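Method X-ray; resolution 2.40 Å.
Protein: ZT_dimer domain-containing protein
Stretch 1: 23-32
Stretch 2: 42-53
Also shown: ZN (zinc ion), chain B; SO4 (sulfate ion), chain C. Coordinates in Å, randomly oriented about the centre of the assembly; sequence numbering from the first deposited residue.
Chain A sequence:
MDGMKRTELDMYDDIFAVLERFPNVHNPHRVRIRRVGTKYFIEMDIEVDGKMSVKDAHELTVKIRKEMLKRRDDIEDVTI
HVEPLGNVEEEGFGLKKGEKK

Stretch 1 23-32: PNVHNPHRVR
Stretch 2 (42-53) IEMDIEVDGKMS

Residues 23-32 and 42-53 contain strands that pair antiparallel, with strand 26-29 running at 162° to strand 42-48 and the axes approaching to 4.8 Å; together they bury 751 Å². Three hydrogen-bonded pairs set the register: His-26 with Glu-47, His-29 with Asp-45 and Arg-32 with Glu-43, with CA-CA distances of 4.8, 5.3 and 5.4 Å. Three-residue steps in the first stretch thus match two-residue steps in the second, twice, giving two successive beta bulges. Asn-27 (phi/psi 45/56) and Arg-30 (51/41) adopt left-handed conformations within them, and the chain turns a corner at Arg-30. Each pair closes reciprocally: His-26 N to Glu-47 O and Glu-47 N to His-26 O are both 2.8 Å, His-29 N to Asp-45 O is 3.0 Å and Asp-45 N to His-29 O 2.8 Å, while Arg-32 N to Glu-43 O is 3.0 Å and Glu-43 N to Arg-32 O 3.1 Å.

Glu-47, Asp-45 and His-29 cover the most surface, and their side chains share one face of the sheet. Glu-47 (chi1 m, chi2 t) packs its CB 4.3 Å from His-26 CB. Asp-45 (chi1 m, chi2 4°) places CB over a face of the His-29 ring, 3.6 Å from the centroid, a CH-pi contact. The His-29 side chain (chi1 p, chi2 -74°) is oriented by a hydrogen bond from its ND1 to Asn-27 O at 2.9 Å, leaving NE2 to bind zinc at 2.1 Å. Asp-45 OD2 binds the same ion at 2.2 Å, so the metal ties the strands together; two further atoms come from elsewhere in the structure.

Apolar contacts supplement the pairing: Val-25 CG1 meets Ile-46 CG2, and Val-31 CG2 meets Met-44 CB, both at 3.9 Å.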

# COMPACT_ATOMS: atom_id res chain seq x y z
N PRO A 23 -8.63 18.17 1.25
CA PRO A 23 -9.26 18.36 2.57
C PRO A 23 -9.54 17.06 3.33
O PRO A 23 -9.56 17.09 4.54
CB PRO A 23 -10.59 19.07 2.24
CG PRO A 23 -10.90 18.67 0.81
CD PRO A 23 -9.56 18.45 0.14
N ASN A 24 -9.75 15.96 2.62
CA ASN A 24 -10.11 14.63 3.20
C ASN A 24 -8.84 13.79 3.41
O ASN A 24 -8.96 12.65 3.90
CB ASN A 24 -11.18 13.93 2.35
CG ASN A 24 -10.97 14.06 0.85
OD1 ASN A 24 -9.89 14.43 0.39
ND2 ASN A 24 -12.01 13.77 0.08
N VAL A 25 -7.65 14.32 3.09
CA VAL A 25 -6.33 13.71 3.47
C VAL A 25 -6.00 14.16 4.89
O VAL A 25 -6.06 15.36 5.16
CB VAL A 25 -5.21 14.09 2.49
CG1 VAL A 25 -3.84 13.78 3.07
CG2 VAL A 25 -5.39 13.42 1.15
N HIS A 26 -5.70 13.21 5.78
CA HIS A 26 -5.40 13.48 7.21
C HIS A 26 -4.10 12.79 7.63
O HIS A 26 -3.76 11.75 7.02
CB HIS A 26 -6.60 13.10 8.08
CG HIS A 26 -7.79 13.96 7.84
ND1 HIS A 26 -7.84 15.27 8.26
CD2 HIS A 26 -8.95 13.72 7.18
CE1 HIS A 26 -8.99 15.80 7.89
NE2 HIS A 26 -9.68 14.87 7.22
N ASN A 27 -3.40 13.38 8.59
CA ASN A 27 -2.26 12.78 9.32
C ASN A 27 -1.31 12.08 8.36
O ASN A 27 -1.03 10.89 8.52
CB ASN A 27 -2.76 11.80 10.38
CG ASN A 27 -1.67 11.40 11.36
OD1 ASN A 27 -1.68 10.30 11.90
ND2 ASN A 27 -0.73 12.30 11.59
N PRO A 28 -0.78 12.77 7.33
CA PRO A 28 0.29 12.20 6.51
C PRO A 28 1.48 11.87 7.41
O PRO A 28 1.85 12.71 8.21
CB PRO A 28 0.63 13.29 5.48
CG PRO A 28 0.09 14.57 6.11
CD PRO A 28 -1.12 14.14 6.92
N HIS A 29 2.01 10.64 7.31
CA HIS A 29 3.13 10.13 8.14
C HIS A 29 3.90 9.05 7.37
O HIS A 29 3.40 8.62 6.31
CB HIS A 29 2.60 9.61 9.49
CG HIS A 29 1.73 8.40 9.40
ND1 HIS A 29 0.43 8.45 8.94
CD2 HIS A 29 1.95 7.11 9.76
CE1 HIS A 29 -0.11 7.25 9.00
NE2 HIS A 29 0.81 6.40 9.49
N ARG A 30 5.05 8.63 7.90
CA ARG A 30 6.01 7.71 7.23
C ARG A 30 6.29 8.25 5.82
O ARG A 30 6.37 7.45 4.86
CB ARG A 30 5.47 6.27 7.19
CG ARG A 30 5.64 5.52 8.50
CD ARG A 30 5.31 4.04 8.39
NE ARG A 30 5.20 3.42 9.70
CZ ARG A 30 4.92 2.14 9.91
NH1 ARG A 30 4.72 1.32 8.89
NH2 ARG A 30 4.84 1.68 11.15
N VAL A 31 6.44 9.56 5.73
CA VAL A 31 6.76 10.25 4.45
C VAL A 31 8.26 10.13 4.23
O VAL A 31 9.03 10.67 5.04
CB VAL A 31 6.27 11.71 4.46
CG1 VAL A 31 6.53 12.37 3.12
CG2 VAL A 31 4.80 11.78 4.86
N ARG A 32 8.65 9.40 3.18
CA ARG A 32 10.04 8.97 2.91
C ARG A 32 10.37 9.31 1.45
O ARG A 32 9.46 9.19 0.60
CB ARG A 32 10.18 7.48 3.25
N ILE A 42 8.89 8.80 -3.94
CA ILE A 42 8.18 9.26 -2.72
C ILE A 42 7.17 8.21 -2.28
O ILE A 42 6.37 7.75 -3.12
CB ILE A 42 7.49 10.62 -2.95
CG1 ILE A 42 8.51 11.69 -3.32
CG2 ILE A 42 6.67 11.02 -1.72
CD1 ILE A 42 7.89 12.93 -3.89
N GLU A 43 7.19 7.89 -0.99
CA GLU A 43 6.26 6.95 -0.33
C GLU A 43 5.68 7.64 0.90
O GLU A 43 6.40 8.44 1.52
CB GLU A 43 7.03 5.67 -0.03
CG GLU A 43 6.31 4.72 0.90
CD GLU A 43 7.02 3.38 0.96
OE1 GLU A 43 6.37 2.36 0.67
OE2 GLU A 43 8.24 3.37 1.27
N MET A 44 4.42 7.37 1.24
CA MET A 44 3.76 8.00 2.41
C MET A 44 2.55 7.17 2.85
O MET A 44 2.02 6.39 2.03
CB MET A 44 3.33 9.43 2.08
CG MET A 44 2.19 9.53 1.07
SD MET A 44 1.87 11.26 0.60
CE MET A 44 3.21 11.57 -0.55
N ASP A 45 2.16 7.32 4.11
CA ASP A 45 0.84 6.87 4.63
C ASP A 45 -0.04 8.11 4.75
O ASP A 45 0.50 9.15 5.15
CB ASP A 45 0.98 6.17 5.98
CG ASP A 45 1.74 4.86 5.90
OD1 ASP A 45 2.22 4.55 4.80
OD2 ASP A 45 1.83 4.17 6.92
N ILE A 46 -1.31 8.01 4.38
CA ILE A 46 -2.34 9.03 4.71
C ILE A 46 -3.47 8.34 5.47
O ILE A 46 -3.64 7.12 5.30
CB ILE A 46 -2.86 9.78 3.46
CG1 ILE A 46 -3.56 8.85 2.48
CG2 ILE A 46 -1.73 10.56 2.80
CD1 ILE A 46 -4.35 9.56 1.41
N GLU A 47 -4.23 9.11 6.25
CA GLU A 47 -5.47 8.65 6.91
C GLU A 47 -6.68 9.33 6.24
O GLU A 47 -6.59 10.52 5.89
CB GLU A 47 -5.38 8.95 8.40
CG GLU A 47 -4.36 8.08 9.10
CD GLU A 47 -4.20 8.36 10.58
OE1 GLU A 47 -5.23 8.60 11.24
OE2 GLU A 47 -3.06 8.34 11.05
N VAL A 48 -7.76 8.57 6.07
CA VAL A 48 -9.07 9.09 5.57
C VAL A 48 -10.18 8.57 6.47
O VAL A 48 -9.98 7.56 7.17
CB VAL A 48 -9.30 8.72 4.09
CG1 VAL A 48 -8.13 9.17 3.23
CG2 VAL A 48 -9.59 7.24 3.90
N ASP A 49 -11.31 9.26 6.46
CA ASP A 49 -12.53 8.81 7.16
C ASP A 49 -12.66 7.31 6.89
O ASP A 49 -12.59 6.92 5.71
CB ASP A 49 -13.73 9.66 6.73
CG ASP A 49 -14.96 9.39 7.56
OD1 ASP A 49 -15.45 8.26 7.51
OD2 ASP A 49 -15.38 10.31 8.29
N GLY A 50 -12.79 6.49 7.94
CA GLY A 50 -12.99 5.04 7.83
C GLY A 50 -14.20 4.70 6.97
O GLY A 50 -14.24 3.56 6.46
N LYS A 51 -15.16 5.62 6.82
CA LYS A 51 -16.42 5.40 6.07
C LYS A 51 -16.19 5.64 4.56
O LYS A 51 -17.08 5.25 3.79
CB LYS A 51 -17.56 6.28 6.60
CG LYS A 51 -18.15 5.85 7.94
N MET A 52 -15.06 6.22 4.16
CA MET A 52 -14.75 6.48 2.73
C MET A 52 -14.67 5.14 1.98
O MET A 52 -14.08 4.18 2.53
CB MET A 52 -13.43 7.24 2.55
CG MET A 52 -13.17 7.66 1.12
SD MET A 52 -11.56 8.46 0.88
CE MET A 52 -11.90 10.02 1.69
N SER A 53 -15.26 5.08 0.79
CA SER A 53 -15.22 3.89 -0.09
C SER A 53 -13.79 3.69 -0.61
O SER A 53 -13.01 4.66 -0.62
CB SER A 53 -16.21 4.03 -1.22
OG SER A 53 -15.82 5.07 -2.11
ZN ZN B . 0.55 4.43 8.69
S SO4 C . -4.94 16.22 9.91
O1 SO4 C . -3.96 16.23 8.86
O2 SO4 C . -6.13 16.89 9.46
O3 SO4 C . -4.42 16.90 11.07
O4 SO4 C . -5.26 14.87 10.26